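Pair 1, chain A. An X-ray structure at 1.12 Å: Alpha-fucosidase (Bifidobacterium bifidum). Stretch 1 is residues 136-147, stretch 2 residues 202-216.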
# COMPACT_ATOMS: atom_id res chain seq x y z
N TYR A 136 10.01 -12.89 -1.31
CA TYR A 136 10.98 -11.81 -1.25
C TYR A 136 12.06 -12.14 -0.24
O TYR A 136 11.75 -12.59 0.87
CB TYR A 136 10.26 -10.54 -0.80
CG TYR A 136 11.10 -9.28 -0.80
CD1 TYR A 136 11.74 -8.86 -1.96
CD2 TYR A 136 11.20 -8.49 0.34
CE1 TYR A 136 12.48 -7.68 -1.97
CE2 TYR A 136 11.94 -7.31 0.34
CZ TYR A 136 12.57 -6.91 -0.82
OH TYR A 136 13.29 -5.74 -0.86
N LEU A 137 13.32 -11.89 -0.61
CA LEU A 137 14.47 -12.17 0.25
C LEU A 137 15.12 -10.92 0.80
O LEU A 137 15.37 -9.97 0.05
CB LEU A 137 15.57 -12.88 -0.56
CG LEU A 137 15.32 -14.24 -1.19
CD1 LEU A 137 16.53 -14.69 -1.98
CD2 LEU A 137 14.96 -15.26 -0.17
N ASN A 138 15.47 -10.94 2.09
CA ASN A 138 16.50 -10.03 2.57
C ASN A 138 17.76 -10.31 1.74
O ASN A 138 18.16 -11.47 1.59
CB ASN A 138 16.80 -10.25 4.05
CG ASN A 138 18.10 -9.60 4.47
OD1 ASN A 138 18.22 -8.37 4.50
ND2 ASN A 138 19.10 -10.41 4.77
N TRP A 139 18.37 -9.26 1.21
CA TRP A 139 19.59 -9.42 0.42
C TRP A 139 20.75 -9.82 1.33
O TRP A 139 21.41 -10.84 1.11
CB TRP A 139 19.90 -8.12 -0.33
CG TRP A 139 21.09 -8.18 -1.24
CD1 TRP A 139 22.40 -8.37 -0.89
CD2 TRP A 139 21.09 -7.99 -2.66
NE1 TRP A 139 23.20 -8.33 -2.00
CE2 TRP A 139 22.43 -8.11 -3.10
CE3 TRP A 139 20.08 -7.76 -3.61
CZ2 TRP A 139 22.78 -7.98 -4.44
CZ3 TRP A 139 20.44 -7.64 -4.94
CH2 TRP A 139 21.78 -7.75 -5.35
N GLY A 140 20.96 -9.02 2.38
CA GLY A 140 22.01 -9.28 3.35
C GLY A 140 22.18 -8.08 4.25
O GLY A 140 21.20 -7.44 4.63
N ASP A 141 23.43 -7.78 4.57
CA ASP A 141 23.77 -6.65 5.43
C ASP A 141 25.06 -5.99 4.98
O ASP A 141 25.91 -6.63 4.38
CB ASP A 141 23.96 -7.09 6.89
CG ASP A 141 22.74 -7.78 7.45
OD1 ASP A 141 21.90 -7.10 8.08
OD2 ASP A 141 22.62 -9.02 7.28
N ILE A 142 25.18 -4.69 5.28
CA ILE A 142 26.44 -3.98 5.23
C ILE A 142 26.94 -3.86 6.67
O ILE A 142 26.22 -3.36 7.54
CB ILE A 142 26.28 -2.56 4.63
CG1 ILE A 142 25.68 -2.64 3.22
CG2 ILE A 142 27.63 -1.82 4.60
CD1 ILE A 142 25.15 -1.32 2.68
N TYR A 143 28.14 -4.36 6.93
CA TYR A 143 28.78 -4.20 8.24
C TYR A 143 29.95 -3.23 8.16
O TYR A 143 30.79 -3.32 7.27
CB TYR A 143 29.25 -5.54 8.80
CG TYR A 143 28.15 -6.39 9.39
CD1 TYR A 143 27.64 -6.13 10.66
CD2 TYR A 143 27.62 -7.46 8.67
CE1 TYR A 143 26.64 -6.92 11.20
CE2 TYR A 143 26.61 -8.25 9.21
CZ TYR A 143 26.12 -7.97 10.48
OH TYR A 143 25.13 -8.75 11.02
N LEU A 144 29.97 -2.29 9.11
CA LEU A 144 31.07 -1.34 9.25
C LEU A 144 31.66 -1.53 10.63
O LEU A 144 31.12 -1.03 11.62
CB LEU A 144 30.57 0.10 9.04
CG LEU A 144 29.80 0.41 7.75
CD1 LEU A 144 29.16 1.79 7.80
CD2 LEU A 144 30.70 0.30 6.54
N ASP A 145 32.75 -2.29 10.70
CA ASP A 145 33.32 -2.71 11.98
C ASP A 145 34.47 -1.80 12.38
O ASP A 145 35.54 -1.83 11.77
CB ASP A 145 33.76 -4.18 11.93
CG ASP A 145 34.13 -4.74 13.30
OD1 ASP A 145 34.18 -3.97 14.29
OD2 ASP A 145 34.39 -5.96 13.39
N TYR A 146 34.23 -0.98 13.40
CA TYR A 146 35.18 0.01 13.88
C TYR A 146 36.22 -0.60 14.83
O TYR A 146 37.25 0.02 15.10
CB TYR A 146 34.44 1.16 14.57
CG TYR A 146 33.76 2.14 13.62
CD1 TYR A 146 32.73 1.72 12.77
CD2 TYR A 146 34.14 3.48 13.58
CE1 TYR A 146 32.11 2.61 11.90
CE2 TYR A 146 33.52 4.38 12.72
CZ TYR A 146 32.50 3.94 11.88
OH TYR A 146 31.89 4.84 11.03
N GLY A 147 35.93 -1.80 15.33
CA GLY A 147 36.85 -2.53 16.20
C GLY A 147 37.23 -1.84 17.49
O GLY A 147 38.38 -1.91 17.93
N LYS A 202 41.71 8.95 12.84
CA LYS A 202 40.87 8.17 13.76
C LYS A 202 39.75 7.37 13.09
O LYS A 202 39.09 6.57 13.76
CB LYS A 202 40.31 9.07 14.87
CG LYS A 202 41.37 9.61 15.85
CD LYS A 202 42.23 8.50 16.47
CE LYS A 202 41.45 7.60 17.41
NZ LYS A 202 42.29 6.50 17.96
N LEU A 203 39.54 7.59 11.80
CA LEU A 203 38.54 6.78 11.09
C LEU A 203 39.17 5.48 10.61
O LEU A 203 39.95 5.45 9.65
CB LEU A 203 37.89 7.56 9.94
CG LEU A 203 36.63 6.95 9.31
CD1 LEU A 203 35.52 6.73 10.35
CD2 LEU A 203 36.13 7.83 8.18
N ASN A 204 38.84 4.40 11.32
CA ASN A 204 39.36 3.07 11.06
C ASN A 204 38.21 2.07 11.11
O ASN A 204 37.54 1.95 12.14
CB ASN A 204 40.42 2.70 12.10
CG ASN A 204 41.60 3.64 12.08
OD1 ASN A 204 42.50 3.51 11.26
ND2 ASN A 204 41.60 4.60 13.00
N PHE A 205 37.99 1.36 10.01
CA PHE A 205 36.92 0.37 9.96
C PHE A 205 37.08 -0.64 8.83
O PHE A 205 37.78 -0.39 7.85
CB PHE A 205 35.53 1.04 9.88
CG PHE A 205 35.29 1.78 8.60
CD1 PHE A 205 34.75 1.13 7.49
CD2 PHE A 205 35.60 3.13 8.50
CE1 PHE A 205 34.53 1.81 6.31
CE2 PHE A 205 35.38 3.82 7.31
CZ PHE A 205 34.85 3.16 6.21
N ASN A 206 36.42 -1.78 9.00
CA ASN A 206 36.34 -2.80 7.98
C ASN A 206 34.92 -2.80 7.40
O ASN A 206 33.95 -2.81 8.16
CB ASN A 206 36.67 -4.16 8.60
CG ASN A 206 36.52 -5.31 7.63
OD1 ASN A 206 35.41 -5.75 7.33
ND2 ASN A 206 37.65 -5.82 7.15
N VAL A 207 34.82 -2.76 6.08
CA VAL A 207 33.51 -2.83 5.43
C VAL A 207 33.32 -4.17 4.71
O VAL A 207 34.18 -4.60 3.95
CB VAL A 207 33.22 -1.62 4.49
CG1 VAL A 207 34.32 -1.43 3.47
CG2 VAL A 207 31.87 -1.77 3.79
N SER A 208 32.20 -4.82 5.00
CA SER A 208 31.83 -6.06 4.35
C SER A 208 30.35 -6.01 3.96
O SER A 208 29.60 -5.17 4.47
CB SER A 208 32.11 -7.26 5.26
OG SER A 208 31.40 -7.16 6.48
N MET A 209 29.95 -6.89 3.05
CA MET A 209 28.55 -6.93 2.62
C MET A 209 28.08 -8.37 2.41
O MET A 209 27.78 -8.78 1.28
CB MET A 209 28.35 -6.08 1.36
CG MET A 209 26.89 -5.73 1.08
SD MET A 209 26.77 -4.59 -0.31
CE MET A 209 25.00 -4.45 -0.47
N PRO A 210 28.01 -9.15 3.51
CA PRO A 210 27.59 -10.54 3.40
C PRO A 210 26.13 -10.67 2.99
O PRO A 210 25.26 -9.95 3.50
CB PRO A 210 27.78 -11.08 4.82
CG PRO A 210 27.67 -9.88 5.69
CD PRO A 210 28.32 -8.78 4.91
N THR A 211 25.87 -11.58 2.06
CA THR A 211 24.50 -11.94 1.72
C THR A 211 23.90 -12.77 2.85
O THR A 211 24.62 -13.41 3.62
CB THR A 211 24.46 -12.72 0.41
OG1 THR A 211 25.51 -13.70 0.41
CG2 THR A 211 24.62 -11.79 -0.79
N ASN A 212 22.57 -12.74 2.95
CA ASN A 212 21.87 -13.54 3.94
C ASN A 212 22.25 -15.00 3.74
O ASN A 212 22.25 -15.50 2.62
CB ASN A 212 20.37 -13.34 3.79
CG ASN A 212 19.58 -13.96 4.91
OD1 ASN A 212 19.63 -15.18 5.11
ND2 ASN A 212 18.83 -13.14 5.65
N THR A 213 22.58 -15.68 4.84
CA THR A 213 23.15 -17.02 4.77
C THR A 213 22.10 -18.12 4.65
O THR A 213 22.44 -19.31 4.71
CB THR A 213 24.04 -17.29 6.00
OG1 THR A 213 23.27 -17.16 7.19
CG2 THR A 213 25.20 -16.29 6.05
N ASN A 214 20.83 -17.75 4.48
CA ASN A 214 19.73 -18.73 4.55
C ASN A 214 19.07 -19.11 3.23
O ASN A 214 18.31 -20.08 3.17
CB ASN A 214 18.69 -18.27 5.57
CG ASN A 214 19.29 -18.04 6.94
OD1 ASN A 214 19.39 -16.89 7.40
ND2 ASN A 214 19.74 -19.10 7.58
N TYR A 215 19.34 -18.34 2.18
CA TYR A 215 18.89 -18.73 0.85
C TYR A 215 19.99 -19.45 0.09
O TYR A 215 21.18 -19.18 0.27
CB TYR A 215 18.33 -17.55 0.05
CG TYR A 215 19.20 -16.34 -0.20
CD1 TYR A 215 20.11 -16.30 -1.26
CD2 TYR A 215 19.04 -15.17 0.56
CE1 TYR A 215 20.85 -15.15 -1.52
CE2 TYR A 215 19.77 -14.02 0.30
CZ TYR A 215 20.68 -14.01 -0.74
OH TYR A 215 21.42 -12.88 -1.01
N SER A 216 19.60 -20.39 -0.77
CA SER A 216 20.59 -21.14 -1.54
C SER A 216 21.19 -20.28 -2.65
O SER A 216 20.55 -19.35 -3.16
CB SER A 216 20.01 -22.44 -2.11
OG SER A 216 19.04 -22.20 -3.11
O HOH W 1 25.92 -8.43 -1.00
O HOH W 2 23.87 -10.98 5.77
O HOH W 3 37.84 2.61 14.79

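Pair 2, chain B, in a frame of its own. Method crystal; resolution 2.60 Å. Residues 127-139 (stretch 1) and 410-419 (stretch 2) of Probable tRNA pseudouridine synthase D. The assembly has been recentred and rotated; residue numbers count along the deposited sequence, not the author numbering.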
# COMPACT_ATOMS: atom_id res chain seq x y z
N LEU B 127 11.47 -7.64 -10.37
CA LEU B 127 10.44 -6.86 -9.71
C LEU B 127 10.61 -5.42 -10.12
O LEU B 127 11.68 -4.85 -9.94
CB LEU B 127 10.60 -6.92 -8.21
CG LEU B 127 10.24 -8.29 -7.65
CD1 LEU B 127 10.59 -8.28 -6.19
CD2 LEU B 127 8.75 -8.58 -7.85
N GLY B 128 9.57 -4.82 -10.68
CA GLY B 128 9.71 -3.44 -11.08
C GLY B 128 9.65 -3.26 -12.57
O GLY B 128 9.37 -2.16 -13.03
N ASP B 129 9.90 -4.31 -13.35
CA ASP B 129 9.86 -4.15 -14.79
C ASP B 129 8.47 -3.93 -15.38
O ASP B 129 8.14 -4.57 -16.37
CB ASP B 129 10.48 -5.35 -15.51
CG ASP B 129 11.96 -5.51 -15.23
OD1 ASP B 129 12.45 -4.95 -14.21
OD2 ASP B 129 12.62 -6.22 -16.03
N LEU B 130 7.65 -3.08 -14.80
CA LEU B 130 6.34 -2.82 -15.39
C LEU B 130 6.01 -1.36 -15.13
O LEU B 130 6.49 -0.77 -14.16
CB LEU B 130 5.25 -3.71 -14.79
CG LEU B 130 4.61 -3.21 -13.49
CD1 LEU B 130 3.37 -4.02 -13.17
CD2 LEU B 130 5.62 -3.28 -12.36
N TRP B 131 5.20 -0.77 -15.99
CA TRP B 131 4.83 0.61 -15.79
C TRP B 131 3.73 0.63 -14.75
O TRP B 131 3.98 0.91 -13.58
CB TRP B 131 4.32 1.24 -17.08
CG TRP B 131 3.81 2.64 -16.86
CD1 TRP B 131 2.55 3.00 -16.46
CD2 TRP B 131 4.58 3.84 -16.91
NE1 TRP B 131 2.50 4.35 -16.25
CE2 TRP B 131 3.72 4.90 -16.52
CE3 TRP B 131 5.91 4.14 -17.24
CZ2 TRP B 131 4.15 6.23 -16.45
CZ3 TRP B 131 6.34 5.47 -17.18
CH2 TRP B 131 5.46 6.49 -16.78
N GLY B 132 2.51 0.31 -15.17
CA GLY B 132 1.40 0.29 -14.23
C GLY B 132 0.54 -0.95 -14.33
O GLY B 132 0.96 -2.00 -14.82
N ASN B 133 -0.70 -0.81 -13.86
CA ASN B 133 -1.68 -1.89 -13.85
C ASN B 133 -3.09 -1.37 -14.16
O ASN B 133 -3.62 -0.51 -13.46
CB ASN B 133 -1.69 -2.58 -12.46
CG ASN B 133 -0.58 -3.63 -12.30
OD1 ASN B 133 -0.08 -3.83 -11.20
ND2 ASN B 133 -0.23 -4.31 -13.37
N ASP B 134 -3.69 -1.88 -15.24
CA ASP B 134 -5.06 -1.51 -15.62
C ASP B 134 -5.99 -2.29 -14.72
O ASP B 134 -5.79 -3.49 -14.50
CB ASP B 134 -5.34 -1.91 -17.05
CG ASP B 134 -4.95 -0.84 -18.01
OD1 ASP B 134 -4.85 -1.13 -19.23
OD2 ASP B 134 -4.74 0.30 -17.54
N PHE B 135 -7.00 -1.61 -14.19
CA PHE B 135 -7.96 -2.25 -13.31
C PHE B 135 -9.36 -2.21 -13.91
O PHE B 135 -9.68 -1.35 -14.73
CB PHE B 135 -8.00 -1.60 -11.93
CG PHE B 135 -6.77 -1.86 -11.10
CD1 PHE B 135 -5.71 -0.95 -11.09
CD2 PHE B 135 -6.68 -3.01 -10.33
CE1 PHE B 135 -4.58 -1.17 -10.31
CE2 PHE B 135 -5.56 -3.25 -9.54
CZ PHE B 135 -4.50 -2.32 -9.53
N ARG B 136 -10.17 -3.16 -13.47
CA ARG B 136 -11.55 -3.32 -13.90
C ARG B 136 -12.23 -3.99 -12.71
O ARG B 136 -12.40 -5.21 -12.71
CB ARG B 136 -11.61 -4.25 -15.11
CG ARG B 136 -13.00 -4.69 -15.51
CD ARG B 136 -13.52 -3.83 -16.63
NE ARG B 136 -14.92 -4.11 -16.93
CZ ARG B 136 -15.61 -3.51 -17.90
NH1 ARG B 136 -16.89 -3.82 -18.10
NH2 ARG B 136 -15.03 -2.60 -18.67
N ILE B 137 -12.57 -3.21 -11.69
CA ILE B 137 -13.19 -3.75 -10.49
C ILE B 137 -14.71 -3.64 -10.57
O ILE B 137 -15.23 -2.78 -11.27
CB ILE B 137 -12.69 -3.02 -9.23
CG1 ILE B 137 -11.16 -3.09 -9.20
CG2 ILE B 137 -13.25 -3.66 -7.96
CD1 ILE B 137 -10.54 -2.31 -8.06
N THR B 138 -15.40 -4.53 -9.87
CA THR B 138 -16.86 -4.55 -9.87
C THR B 138 -17.39 -4.64 -8.45
O THR B 138 -17.12 -5.60 -7.75
CB THR B 138 -17.39 -5.76 -10.65
OG1 THR B 138 -17.03 -5.63 -12.03
CG2 THR B 138 -18.91 -5.86 -10.50
N VAL B 139 -18.16 -3.63 -8.04
CA VAL B 139 -18.74 -3.62 -6.71
C VAL B 139 -20.16 -4.15 -6.92
O VAL B 139 -20.83 -3.77 -7.89
CB VAL B 139 -18.79 -2.16 -6.12
CG1 VAL B 139 -19.07 -2.19 -4.63
CG2 VAL B 139 -17.47 -1.44 -6.38
N ALA B 410 -21.36 -1.74 -9.66
CA ALA B 410 -20.57 -0.65 -10.23
C ALA B 410 -19.28 -1.21 -10.84
O ALA B 410 -18.60 -2.00 -10.21
CB ALA B 410 -20.24 0.37 -9.16
N VAL B 411 -18.97 -0.80 -12.06
CA VAL B 411 -17.76 -1.27 -12.73
C VAL B 411 -16.70 -0.18 -12.80
O VAL B 411 -16.65 0.58 -13.76
CB VAL B 411 -18.06 -1.73 -14.18
CG1 VAL B 411 -16.79 -2.24 -14.83
CG2 VAL B 411 -19.12 -2.81 -14.18
N LEU B 412 -15.84 -0.11 -11.78
CA LEU B 412 -14.77 0.90 -11.74
C LEU B 412 -13.52 0.46 -12.49
O LEU B 412 -12.84 -0.46 -12.05
CB LEU B 412 -14.40 1.19 -10.29
CG LEU B 412 -15.31 2.15 -9.54
CD1 LEU B 412 -15.02 2.09 -8.04
CD2 LEU B 412 -15.11 3.56 -10.09
N GLU B 413 -13.19 1.11 -13.60
CA GLU B 413 -11.99 0.73 -14.34
C GLU B 413 -11.03 1.89 -14.51
O GLU B 413 -11.35 2.88 -15.15
CB GLU B 413 -12.37 0.18 -15.71
CG GLU B 413 -13.32 1.06 -16.45
CD GLU B 413 -13.89 0.37 -17.66
OE1 GLU B 413 -14.86 0.90 -18.25
OE2 GLU B 413 -13.36 -0.71 -18.01
N PHE B 414 -9.83 1.76 -13.96
CA PHE B 414 -8.84 2.82 -14.05
C PHE B 414 -7.44 2.21 -14.15
O PHE B 414 -7.29 1.04 -14.48
CB PHE B 414 -8.96 3.70 -12.82
CG PHE B 414 -8.92 2.94 -11.53
CD1 PHE B 414 -7.72 2.64 -10.91
CD2 PHE B 414 -10.09 2.52 -10.92
CE1 PHE B 414 -7.68 1.92 -9.70
CE2 PHE B 414 -10.05 1.80 -9.72
CZ PHE B 414 -8.85 1.51 -9.11
N MSE B 415 -6.42 3.02 -13.88
CA MSE B 415 -5.06 2.49 -13.90
C MSE B 415 -4.15 3.22 -12.96
O MSE B 415 -4.27 4.42 -12.77
CB MSE B 415 -4.48 2.52 -15.29
CG MSE B 415 -4.27 3.87 -15.83
SE MSE B 415 -2.98 3.62 -17.20
CE MSE B 415 -1.42 4.01 -16.06
N LEU B 416 -3.24 2.47 -12.36
CA LEU B 416 -2.30 3.00 -11.40
C LEU B 416 -0.84 2.62 -11.76
O LEU B 416 -0.62 1.66 -12.48
CB LEU B 416 -2.68 2.48 -10.01
CG LEU B 416 -3.61 3.32 -9.14
CD1 LEU B 416 -4.60 4.09 -9.97
CD2 LEU B 416 -4.31 2.41 -8.15
N PRO B 417 0.15 3.40 -11.29
CA PRO B 417 1.57 3.12 -11.57
C PRO B 417 2.16 2.20 -10.52
O PRO B 417 1.73 2.22 -9.37
CB PRO B 417 2.19 4.50 -11.49
CG PRO B 417 1.44 5.09 -10.32
CD PRO B 417 0.00 4.75 -10.72
N LYS B 418 3.16 1.40 -10.89
CA LYS B 418 3.76 0.48 -9.93
C LYS B 418 4.07 1.14 -8.60
O LYS B 418 4.75 2.17 -8.56
CB LYS B 418 5.05 -0.15 -10.47
CG LYS B 418 6.08 0.83 -10.98
CD LYS B 418 7.47 0.21 -10.96
CE LYS B 418 8.45 1.02 -11.80
NZ LYS B 418 9.84 0.53 -11.56
N GLY B 419 3.56 0.55 -7.53
CA GLY B 419 3.79 1.09 -6.21
C GLY B 419 2.51 1.60 -5.60
O GLY B 419 2.45 1.80 -4.39

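Pair 1 and pair 2 share an antiparallel ladder: fourteen central residues superpose with an RMSD of 0.5 Å, and the strands run antiparallel, at 156° in pair 1 and, in pair 2, where stretch 2 holds two short strands, at 161° to strand 410-412 and 156° to strand 415-417. Because the backbone supplies most of the hydrogen bonds, matched positions can hold quite different side chains.

The clearest common requirement is glycine. Gly A140 matches Gly B132, and its CA lies 3.3 Å from Pro A210 O; in pair 2 Gly B132 CA lies 3.0 Å from Leu B416 O. A CB here would point toward the opposite stretch and fall 2.1 Å from Pro A210 O or 2.3 Å from Leu B416 O, a clash in both cases. The bonds flanking glycine recur in both pairs. Trp A139 O accepts from Asn A212 N at 2.9 Å, as Trp B131 O does from Lys B418 N at 2.9 Å; Asp A141 N donates to Pro A210 O at 3.0 Å, and Asn B133 N to Leu B416 O at 2.8 Å. Since Pro A210 has no amide hydrogen, Asp A141 O gains no bond from its nitrogen, whereas Leu B416 N donates to Asn B133 O at 3.2 Å.

Two residues beyond Asp A141 and Asn B133, both pairs place an aromatic ring, Tyr A143 and Phe B135, beside stretch 2. Tyr A143 sets its edge against proline, CD2 to Pro A210 CG 3.8 Å, and its CB lies 3.6 Å from Ser A208 OG. Phe B135 instead meets another aromatic: its CB sits over the face of the Phe B414 ring, 4.2 Å from the centroid, while its CE1 reaches Leu B416 CB at 4.1 Å.

Leu A144 and Arg B136 show the sharpest change of chemistry. The leucine packs CD2 against Val A207 CG2 at 3.6 Å, an apolar contact suited to a buried site. In pair 2, partly exposed Arg B136 and Glu B413 form a salt bridge, NH2 to OE2 2.6 Å, although the hydrogen bond within it is weak. The guanidinium also lays one face on Val B411, Arg B136 NE to Val B411 CG1 3.4 Å.

Ile A142 packs CG1 on Met A209 CG at 3.9 Å; its match, Asp B134, brings OD2 within 3.2 Å of CB of the selenomethionine Met B415. Finally, Asp A145 pairs with Asn A206 through two 2.9 Å backbone bonds, Asp A145 N to Asn A206 O and Asn A206 N to Asp A145 O, polar residues suiting a partly exposed face; at the matched positions pair 2 has the buried, apolar Ile B137 and Leu B412.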